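PDB 5WLH: LbaCas13a H328A (C2c2) from Lachnospiraceae bacterium NK4A179, which binds a CRISPR guide RNA, here a pre-crRNA, and as a Cas13a nuclease probably cuts target RNA at adenines with its HEPN domains. Local coordinates for residues A[598-601]-A[602-605]; A[936-939]-A[940-943]; A[1366-1370]-A[1371-1375]. All coordinates share one frame; numbering follows the deposited sequence.

Interaction 1 (A[598-601]-A[602-605]); sequences VIYS and MRND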
ATOM      1  N   VAL A 598      -7.278  14.436 -23.678  1.00 21.27           N
ATOM      2  CA  VAL A 598      -6.119  13.573 -23.476  1.00 21.96           C
ATOM      3  C   VAL A 598      -6.191  12.921 -22.109  1.00 23.69           C
ATOM      4  O   VAL A 598      -6.030  11.703 -21.972  1.00 21.00           O
ATOM      5  CB  VAL A 598      -4.804  14.353 -23.630  1.00 22.70           C
ATOM      6  CG1 VAL A 598      -3.643  13.398 -23.371  1.00 24.80           C
ATOM      7  CG2 VAL A 598      -4.704  14.959 -25.019  1.00 24.48           C
ATOM      8  N   ILE A 599      -6.438  13.730 -21.078  1.00 21.72           N
ATOM      9  CA  ILE A 599      -6.437  13.209 -19.714  1.00 22.50           C
ATOM     10  C   ILE A 599      -7.557  12.199 -19.551  1.00 19.86           C
ATOM     11  O   ILE A 599      -7.355  11.107 -19.012  1.00 19.47           O
ATOM     12  CB  ILE A 599      -6.561  14.354 -18.694  1.00 20.89           C
ATOM     13  CG1 ILE A 599      -5.334  15.257 -18.758  1.00 20.46           C
ATOM     14  CG2 ILE A 599      -6.751  13.817 -17.240  1.00 22.98           C
ATOM     15  CD1 ILE A 599      -5.531  16.573 -18.014  1.00 20.94           C
ATOM     16  N   TYR A 600      -8.758  12.559 -20.027  1.00 21.45           N
ATOM     17  CA  TYR A 600      -9.899  11.663 -19.926  1.00 21.16           C
ATOM     18  C   TYR A 600      -9.606  10.323 -20.589  1.00 22.14           C
ATOM     19  O   TYR A 600     -10.040   9.280 -20.100  1.00 23.46           O
ATOM     20  CB  TYR A 600     -11.141  12.300 -20.555  1.00 20.34           C
ATOM     21  CG  TYR A 600     -12.303  11.349 -20.548  1.00 21.82           C
ATOM     22  CD1 TYR A 600     -12.994  11.089 -19.374  1.00 23.17           C
ATOM     23  CD2 TYR A 600     -12.673  10.668 -21.705  1.00 25.90           C
ATOM     24  CE1 TYR A 600     -14.035  10.189 -19.348  1.00 23.31           C
ATOM     25  CE2 TYR A 600     -13.716   9.778 -21.698  1.00 24.37           C
ATOM     26  CZ  TYR A 600     -14.389   9.537 -20.521  1.00 27.92           C
ATOM     27  OH  TYR A 600     -15.408   8.640 -20.523  1.00 26.86           O
ATOM     28  N   SER A 601      -8.877  10.332 -21.708  1.00 20.86           N
ATOM     29  CA  SER A 601      -8.631   9.091 -22.425  1.00 21.07           C
ATOM     30  C   SER A 601      -7.798   8.120 -21.608  1.00 21.23           C
ATOM     31  O   SER A 601      -7.807   6.924 -21.899  1.00 21.40           O
ATOM     32  CB  SER A 601      -7.954   9.357 -23.770  1.00 27.70           C
ATOM     33  OG  SER A 601      -6.615   9.764 -23.619  1.00 29.05           O
ATOM     34  N   MET A 602      -7.107   8.604 -20.580  1.00 19.55           N
ATOM     35  CA  MET A 602      -6.365   7.719 -19.703  1.00 22.46           C
ATOM     36  C   MET A 602      -7.207   7.207 -18.543  1.00 21.43           C
ATOM     37  O   MET A 602      -6.796   6.258 -17.870  1.00 21.87           O
ATOM     38  CB  MET A 602      -5.119   8.434 -19.158  1.00 21.38           C
ATOM     39  CG  MET A 602      -3.985   7.475 -18.832  1.00 34.26           C
ATOM     40  SD  MET A 602      -2.425   8.331 -18.586  1.00 39.51           S
ATOM     41  CE  MET A 602      -1.308   7.008 -19.023  1.00 38.52           C
ATOM     42  N   ARG A 603      -8.359   7.809 -18.285  1.00 21.71           N
ATOM     43  CA  ARG A 603      -9.190   7.322 -17.189  1.00 20.86           C
ATOM     44  C   ARG A 603      -9.863   6.025 -17.596  1.00 21.22           C
ATOM     45  O   ARG A 603     -10.431   5.925 -18.689  1.00 23.06           O
ATOM     46  CB  ARG A 603     -10.236   8.358 -16.784  1.00 22.76           C
ATOM     47  CG  ARG A 603     -10.841   8.057 -15.411  1.00 26.36           C
ATOM     48  CD  ARG A 603     -11.372   9.330 -14.780  1.00 30.61           C
ATOM     49  NE  ARG A 603     -12.694   9.599 -15.310  1.00 26.71           N
ATOM     50  CZ  ARG A 603     -13.434  10.658 -14.981  1.00 26.16           C
ATOM     51  NH1 ARG A 603     -14.633  10.811 -15.515  1.00 27.34           N
ATOM     52  NH2 ARG A 603     -12.980  11.552 -14.122  1.00 25.07           N
ATOM     53  N   ASN A 604      -9.805   5.025 -16.710  1.00 21.26           N
ATOM     54  CA  ASN A 604     -10.358   3.705 -17.008  1.00 22.53           C
ATOM     55  C   ASN A 604      -9.768   3.123 -18.288  1.00 22.29           C
ATOM     56  O   ASN A 604     -10.403   2.316 -18.964  1.00 22.08           O
ATOM     57  CB  ASN A 604     -11.886   3.754 -17.102  1.00 20.67           C
ATOM     58  CG  ASN A 604     -12.541   4.046 -15.758  1.00 25.26           C
ATOM     59  OD1 ASN A 604     -12.721   5.202 -15.384  1.00 31.44           O
ATOM     60  ND2 ASN A 604     -12.917   3.000 -15.048  1.00 26.22           N
ATOM     61  N   ASP A 605      -8.550   3.530 -18.638  1.00 25.01           N
ATOM     62  CA  ASP A 605      -7.849   2.999 -19.807  1.00 26.06           C
ATOM     63  C   ASP A 605      -7.097   1.751 -19.363  1.00 33.76           C
ATOM     64  O   ASP A 605      -6.055   1.844 -18.711  1.00 34.40           O
ATOM     65  CB  ASP A 605      -6.894   4.036 -20.397  1.00 27.24           C
ATOM     66  CG  ASP A 605      -6.320   3.608 -21.749  1.00 33.85           C
ATOM     67  OD1 ASP A 605      -6.886   2.691 -22.385  1.00 35.87           O
ATOM     68  OD2 ASP A 605      -5.313   4.202 -22.189  1.00 32.35           O
TER
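At the C-terminal end of helix 588-602 the chain unwinds into a type II beta turn, and Tyr600 and Arg603 meet across the junction. Two backbone bonds, each joining residues three apart in the 3-10 manner, close the last turn: Met602 N gives to Ile599 O at 3.0 Å, and Arg603 N to Tyr600 O at 2.9 Å. The phenol ring of Tyr600, with CG anti to the backbone N (chi1 176°), projects along the flank that Arg603 also takes. Arg603 folds at chi3 (83°), which brings NH1 to the edge of the ring, 3.9 Å from Tyr600 CE1. The guanidinium is turned 73° to the ring, an edge approach and no stack. NH1 is engaged by Asp526 in a salt bridge, while Tyr600 OH bonds to the backbone of Lys1202. The Arg-Asn-Asp run here matches the start of the R-X4-H signature of HEPN ribonucleases, consistent with this helix end presenting part of a nuclease site. Asn604 sits third in the turn with positive phi, and the turn from Met602 to Asp605 is closed by a weak bond, Asp605 N to Met602 O at 3.3 Å. The turn carries Asp605 back under the helix end, its CB packed 3.4 Å from Ser601 O, and its carboxylate is salt-bridged to Lys905. Ser601 OG turns back along the helix and bonds to Val598 O at 2.6 Å. Met602 stays extended, its CB 3.5 Å from Ile599 O and its thioether running on between helices 486-517 and 901-911.

Interaction 2 (A[936-939]-A[940-943]); sequences YRRA and SETG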
ATOM      1  N   TYR A 936       9.590 -12.602 -14.030  1.00 17.92           N
ATOM      2  CA  TYR A 936      10.059 -13.422 -15.135  1.00 20.78           C
ATOM      3  C   TYR A 936      11.368 -14.103 -14.770  1.00 21.72           C
ATOM      4  O   TYR A 936      11.607 -15.254 -15.150  1.00 20.63           O
ATOM      5  CB  TYR A 936      10.208 -12.562 -16.378  1.00 21.37           C
ATOM      6  CG  TYR A 936       8.876 -12.325 -17.062  1.00 24.22           C
ATOM      7  CD1 TYR A 936       8.105 -13.392 -17.514  1.00 31.90           C
ATOM      8  CD2 TYR A 936       8.378 -11.045 -17.227  1.00 20.57           C
ATOM      9  CE1 TYR A 936       6.883 -13.180 -18.126  1.00 31.99           C
ATOM     10  CE2 TYR A 936       7.153 -10.825 -17.847  1.00 23.61           C
ATOM     11  CZ  TYR A 936       6.416 -11.891 -18.287  1.00 30.74           C
ATOM     12  OH  TYR A 936       5.207 -11.678 -18.901  1.00 28.60           O
ATOM     13  N   ARG A 937      12.229 -13.396 -14.038  1.00 23.37           N
ATOM     14  CA  ARG A 937      13.482 -13.983 -13.579  1.00 21.71           C
ATOM     15  C   ARG A 937      13.223 -15.233 -12.747  1.00 21.13           C
ATOM     16  O   ARG A 937      13.854 -16.278 -12.953  1.00 22.18           O
ATOM     17  CB  ARG A 937      14.254 -12.949 -12.759  1.00 21.90           C
ATOM     18  CG  ARG A 937      15.577 -13.428 -12.205  1.00 22.12           C
ATOM     19  CD  ARG A 937      16.174 -12.343 -11.289  1.00 21.38           C
ATOM     20  NE  ARG A 937      15.425 -12.165 -10.046  1.00 21.62           N
ATOM     21  CZ  ARG A 937      15.455 -12.999  -9.011  1.00 23.60           C
ATOM     22  NH1 ARG A 937      16.202 -14.101  -9.053  1.00 27.72           N
ATOM     23  NH2 ARG A 937      14.724 -12.745  -7.932  1.00 24.68           N
ATOM     24  N   ARG A 938      12.294 -15.138 -11.792  1.00 19.26           N
ATOM     25  CA  ARG A 938      12.018 -16.260 -10.907  1.00 18.05           C
ATOM     26  C   ARG A 938      11.229 -17.352 -11.616  1.00 23.16           C
ATOM     27  O   ARG A 938      11.488 -18.541 -11.399  1.00 20.93           O
ATOM     28  CB  ARG A 938      11.297 -15.764  -9.646  1.00 19.00           C
ATOM     29  CG  ARG A 938      12.229 -14.972  -8.708  1.00 20.98           C
ATOM     30  CD  ARG A 938      11.518 -14.524  -7.424  1.00 20.76           C
ATOM     31  NE  ARG A 938      10.693 -13.332  -7.661  1.00 22.68           N
ATOM     32  CZ  ARG A 938       9.369 -13.356  -7.779  1.00 24.10           C
ATOM     33  NH1 ARG A 938       8.718 -14.504  -7.694  1.00 20.46           N
ATOM     34  NH2 ARG A 938       8.692 -12.230  -7.991  1.00 23.21           N
ATOM     35  N   ALA A 939      10.293 -16.976 -12.497  1.00 20.31           N
ATOM     36  CA  ALA A 939       9.640 -17.980 -13.334  1.00 21.73           C
ATOM     37  C   ALA A 939      10.676 -18.726 -14.166  1.00 21.13           C
ATOM     38  O   ALA A 939      10.639 -19.957 -14.263  1.00 24.33           O
ATOM     39  CB  ALA A 939       8.596 -17.327 -14.242  1.00 22.61           C
ATOM     40  N   SER A 940      11.637 -17.992 -14.725  1.00 21.18           N
ATOM     41  CA  SER A 940      12.641 -18.610 -15.586  1.00 23.16           C
ATOM     42  C   SER A 940      13.504 -19.592 -14.804  1.00 27.75           C
ATOM     43  O   SER A 940      13.697 -20.738 -15.231  1.00 26.06           O
ATOM     44  CB  SER A 940      13.488 -17.528 -16.261  1.00 28.81           C
ATOM     45  OG  SER A 940      14.600 -18.077 -16.959  1.00 36.74           O
ATOM     46  N   GLU A 941      13.976 -19.187 -13.621  1.00 20.68           N
ATOM     47  CA  GLU A 941      14.917 -20.027 -12.880  1.00 20.45           C
ATOM     48  C   GLU A 941      14.252 -21.287 -12.352  1.00 23.12           C
ATOM     49  O   GLU A 941      14.934 -22.298 -12.171  1.00 25.15           O
ATOM     50  CB  GLU A 941      15.569 -19.246 -11.735  1.00 24.51           C
ATOM     51  CG  GLU A 941      14.750 -19.197 -10.451  1.00 20.39           C
ATOM     52  CD  GLU A 941      15.272 -18.166  -9.455  1.00 26.72           C
ATOM     53  OE1 GLU A 941      16.387 -17.643  -9.633  1.00 29.21           O
ATOM     54  OE2 GLU A 941      14.547 -17.889  -8.484  1.00 24.22           O
ATOM     55  N   THR A 942      12.935 -21.254 -12.121  1.00 20.25           N
ATOM     56  CA  THR A 942      12.171 -22.419 -11.702  1.00 20.40           C
ATOM     57  C   THR A 942      11.601 -23.213 -12.857  1.00 21.65           C
ATOM     58  O   THR A 942      10.895 -24.194 -12.617  1.00 24.84           O
ATOM     59  CB  THR A 942      11.021 -22.016 -10.778  1.00 24.73           C
ATOM     60  OG1 THR A 942      10.098 -21.190 -11.490  1.00 26.30           O
ATOM     61  CG2 THR A 942      11.559 -21.285  -9.586  1.00 20.63           C
ATOM     62  N   GLY A 943      11.889 -22.805 -14.083  1.00 22.17           N
ATOM     63  CA  GLY A 943      11.402 -23.518 -15.247  1.00 22.26           C
ATOM     64  C   GLY A 943       9.906 -23.470 -15.400  1.00 25.18           C
ATOM     65  O   GLY A 943       9.303 -24.413 -15.923  1.00 25.17           O
TER
HETATM   66  O   HOH W   1      18.199 -15.033 -10.742  1.00 32.80           O
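Glu941 OE1 is held from several directions: Arg937 NH1 forms a salt bridge to it at 3.6 Å, Ser42 N bonds to it, and a water adds a weak bond. That water also accepts from Arg937 NH1 at 2.8 Å, lying in the guanidinium plane at its edge and closing a small triangle. The two side chains run side by side with guanidinium and carboxylate planes 81° apart, so no two-pronged pairing forms. Glu941 CG takes the hindered site between backbone N and carbonyl carbon (chi1 84°), 3.5 Å from Arg938 O, and the extended chain beyond it lays OE2 3.7 Å from Arg938 CG. Over one face of the Arg937 guanidinium, toward its rim, lies that same Arg938 CG. Asp934 salt-bridges both arginines, and Arg938 packs on an adenine base of the bound RNA. Helix 915-941 ends here in a Schellman motif, with Gly943 at positive phi and its N bonded to Ser940 O. Regular helical bonds precede it, Ser940 N to Tyr936 O at 2.8 Å and Glu941 N to Arg937 O at 3.0 Å. Arg938 O receives Thr942 N at 3.2 Å, while Thr942 OG1, hydrogen-bonded with Thr944 OG1, stands 3.0 Å from the same oxygen. Arg937 NH1 is also salt-bridged to Asp40, close to Glu941 OE2; the shared arginine probably offsets the repulsion between the acids.

Interaction 3 (A[1366-1370]-A[1371-1375]); sequences LLFYP and EKVNM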
ATOM      1  N   LEU A1366      -5.260  20.030   9.505  1.00 27.23           N
ATOM      2  CA  LEU A1366      -5.434  19.295   8.261  1.00 25.58           C
ATOM      3  C   LEU A1366      -6.378  18.118   8.451  1.00 21.29           C
ATOM      4  O   LEU A1366      -7.254  17.863   7.613  1.00 24.52           O
ATOM      5  CB  LEU A1366      -4.057  18.837   7.779  1.00 28.79           C
ATOM      6  CG  LEU A1366      -3.872  17.853   6.638  1.00 39.20           C
ATOM      7  CD1 LEU A1366      -2.522  18.141   5.988  1.00 41.37           C
ATOM      8  CD2 LEU A1366      -3.918  16.444   7.177  1.00 36.94           C
ATOM      9  N   LEU A1367      -6.201  17.368   9.537  1.00 21.16           N
ATOM     10  CA  LEU A1367      -7.010  16.169   9.738  1.00 23.15           C
ATOM     11  C   LEU A1367      -8.438  16.502  10.123  1.00 25.86           C
ATOM     12  O   LEU A1367      -9.373  15.785   9.735  1.00 21.71           O
ATOM     13  CB  LEU A1367      -6.385  15.292  10.813  1.00 20.28           C
ATOM     14  CG  LEU A1367      -5.067  14.642  10.388  1.00 23.93           C
ATOM     15  CD1 LEU A1367      -4.389  14.064  11.619  1.00 26.25           C
ATOM     16  CD2 LEU A1367      -5.368  13.555   9.368  1.00 23.18           C
ATOM     17  N   PHE A1368      -8.629  17.572  10.892  1.00 22.79           N
ATOM     18  CA  PHE A1368      -9.905  17.812  11.558  1.00 24.61           C
ATOM     19  C   PHE A1368     -10.766  18.859  10.886  1.00 26.75           C
ATOM     20  O   PHE A1368     -11.986  18.821  11.055  1.00 29.26           O
ATOM     21  CB  PHE A1368      -9.688  18.257  13.010  1.00 25.87           C
ATOM     22  CG  PHE A1368      -9.501  17.121  13.968  1.00 26.11           C
ATOM     23  CD1 PHE A1368     -10.602  16.498  14.551  1.00 27.35           C
ATOM     24  CD2 PHE A1368      -8.235  16.662  14.275  1.00 23.56           C
ATOM     25  CE1 PHE A1368     -10.433  15.449  15.437  1.00 27.19           C
ATOM     26  CE2 PHE A1368      -8.061  15.609  15.164  1.00 20.83           C
ATOM     27  CZ  PHE A1368      -9.147  15.004  15.742  1.00 24.47           C
ATOM     28  N   TYR A1369     -10.173  19.815  10.179  1.00 25.40           N
ATOM     29  CA  TYR A1369     -10.956  20.905   9.603  1.00 26.76           C
ATOM     30  C   TYR A1369     -12.143  20.354   8.803  1.00 31.48           C
ATOM     31  O   TYR A1369     -11.952  19.472   7.954  1.00 25.17           O
ATOM     32  CB  TYR A1369     -10.080  21.780   8.704  1.00 28.94           C
ATOM     33  CG  TYR A1369     -10.780  23.069   8.359  1.00 27.33           C
ATOM     34  CD1 TYR A1369     -11.693  23.122   7.318  1.00 25.65           C
ATOM     35  CD2 TYR A1369     -10.586  24.207   9.127  1.00 32.21           C
ATOM     36  CE1 TYR A1369     -12.372  24.286   7.030  1.00 26.58           C
ATOM     37  CE2 TYR A1369     -11.259  25.382   8.841  1.00 35.47           C
ATOM     38  CZ  TYR A1369     -12.150  25.413   7.797  1.00 32.98           C
ATOM     39  OH  TYR A1369     -12.824  26.580   7.500  1.00 34.46           O
ATOM     40  N   PRO A1370     -13.368  20.893   8.984  1.00 31.49           N
ATOM     41  CA  PRO A1370     -13.792  22.102   9.711  1.00 31.23           C
ATOM     42  C   PRO A1370     -13.948  21.962  11.225  1.00 33.89           C
ATOM     43  O   PRO A1370     -14.227  22.969  11.885  1.00 34.52           O
ATOM     44  CB  PRO A1370     -15.157  22.411   9.078  1.00 27.69           C
ATOM     45  CG  PRO A1370     -15.703  21.114   8.751  1.00 26.93           C
ATOM     46  CD  PRO A1370     -14.515  20.251   8.323  1.00 28.36           C
ATOM     47  N   GLU A1371     -13.789  20.761  11.766  1.00 30.60           N
ATOM     48  CA  GLU A1371     -13.859  20.592  13.210  1.00 34.22           C
ATOM     49  C   GLU A1371     -12.645  21.243  13.859  1.00 37.74           C
ATOM     50  O   GLU A1371     -11.549  21.270  13.289  1.00 32.01           O
ATOM     51  CB  GLU A1371     -13.950  19.106  13.573  1.00 38.34           C
ATOM     52  CG  GLU A1371     -13.931  18.776  15.073  1.00 44.45           C
ATOM     53  CD  GLU A1371     -14.054  17.270  15.372  1.00 50.41           C
ATOM     54  OE1 GLU A1371     -14.156  16.900  16.564  1.00 52.95           O
ATOM     55  OE2 GLU A1371     -14.038  16.451  14.423  1.00 48.81           O
ATOM     56  N   LYS A1372     -12.857  21.821  15.032  1.00 40.86           N
ATOM     57  CA  LYS A1372     -11.781  22.414  15.807  1.00 44.68           C
ATOM     58  C   LYS A1372     -11.602  21.646  17.100  1.00 40.33           C
ATOM     59  O   LYS A1372     -12.575  21.182  17.698  1.00 42.69           O
ATOM     60  CB  LYS A1372     -12.052  23.893  16.098  1.00 52.13           C
ATOM     61  CG  LYS A1372     -11.954  24.675  14.822  1.00 57.77           C
ATOM     62  CD  LYS A1372     -10.466  24.932  14.544  1.00 62.72           C
ATOM     63  CE  LYS A1372     -10.197  25.340  13.109  1.00 62.44           C
ATOM     64  NZ  LYS A1372      -8.799  24.993  12.654  1.00 63.63           N
ATOM     65  N   VAL A1373     -10.348  21.480  17.508  1.00 36.87           N
ATOM     66  CA  VAL A1373     -10.050  20.682  18.684  1.00 31.83           C
ATOM     67  C   VAL A1373      -9.067  21.450  19.550  1.00 33.92           C
ATOM     68  O   VAL A1373      -8.379  22.369  19.098  1.00 34.14           O
ATOM     69  CB  VAL A1373      -9.485  19.279  18.348  1.00 37.25           C
ATOM     70  CG1 VAL A1373     -10.298  18.624  17.255  1.00 38.37           C
ATOM     71  CG2 VAL A1373      -8.019  19.365  17.947  1.00 40.50           C
ATOM     72  N   ASN A1374      -9.019  21.060  20.819  1.00 36.07           N
ATOM     73  CA  ASN A1374      -8.090  21.661  21.770  1.00 32.83           C
ATOM     74  C   ASN A1374      -6.707  21.093  21.478  1.00 29.03           C
ATOM     75  O   ASN A1374      -6.349  20.014  21.954  1.00 28.85           O
ATOM     76  CB  ASN A1374      -8.533  21.374  23.201  1.00 32.14           C
ATOM     77  CG  ASN A1374      -7.669  22.074  24.236  1.00 39.91           C
ATOM     78  OD1 ASN A1374      -6.484  22.323  24.014  1.00 39.85           O
ATOM     79  ND2 ASN A1374      -8.263  22.394  25.382  1.00 39.63           N
ATOM     80  N   MET A1375      -5.912  21.830  20.709  1.00 30.55           N
ATOM     81  CA  MET A1375      -4.635  21.287  20.269  1.00 33.25           C
ATOM     82  C   MET A1375      -3.593  21.297  21.369  1.00 31.70           C
ATOM     83  O   MET A1375      -2.703  20.440  21.371  1.00 33.58           O
ATOM     84  CB  MET A1375      -4.153  22.046  19.041  1.00 35.11           C
ATOM     85  CG  MET A1375      -5.144  21.883  17.916  1.00 36.32           C
ATOM     86  SD  MET A1375      -4.580  22.491  16.342  1.00 36.80           S
ATOM     87  CE  MET A1375      -4.635  24.261  16.586  1.00 43.31           C
TER
HETATM   88  O   HOH W   2     -13.190  16.465  11.735  1.00 39.44           O
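Val1373 presses CG1 onto one face of the Phe1368 ring, 3.6 Å from the centroid and 19° off the normal, a CH-pi contact that is the tight half of this helix-to-loop turn. The ring is also met at its edge: Glu1371 OE2 lies in the ring plane 3.4 Å from Phe1368 CD1, with the carboxylate turned 87° to the ring. An extended Glu1371 chain, CG anti to the backbone N (chi1 176°), carries the acid there. Strand 1321-1330 and helix 1262-1273 pack against the buried phenylalanine, which joins the end of helix 1357-1368 to the antiparallel sheet. The outer side is looser. Pro1370, after a cis peptide bond, turns the chain at the surface, and its CB lies over one face of the Tyr1369 ring, toward the rim. Lys1372, bent at chi2, brings NZ near the edge of that ring, a loose contact 4.0 Å from Tyr1369 CD2, while Tyr1369 OH bonds to Lys1055. Polar closure across the turn is modest: Glu1371 N reaches Phe1368 O at 2.7 Å, but weakly. A water donates both to Phe1368 O at 2.7 Å and to Glu1371 OE2 at 2.8 Å. The carboxylate thus combines a water link to the helix end with the faintly positive C-H rim of the ring; its ion pair to Arg1327 is long and weak, so the water probably shares in easing its charge.

From the N terminus, interaction 1 comes first, where helix 588-602 gives way to the loop leading toward helix 621-632. Interaction 2 follows at the end of helix 915-941, and interaction 3 last, in the short connection between helices 1357-1368 and 1375-1378. All three are local helix-terminus contacts set in series, each within one continuous run of residues, so none closes a long loop; none nests within, crosses or touches another. Interactions 2 and 3 lie on opposite sides of the chain's centre, about 52 Å apart between centres. Helix 486-517 is common ground, packing against both interactions 1 and 2, whereas interaction 3 has a different neighbour, helix 1106-1145, against Leu1366.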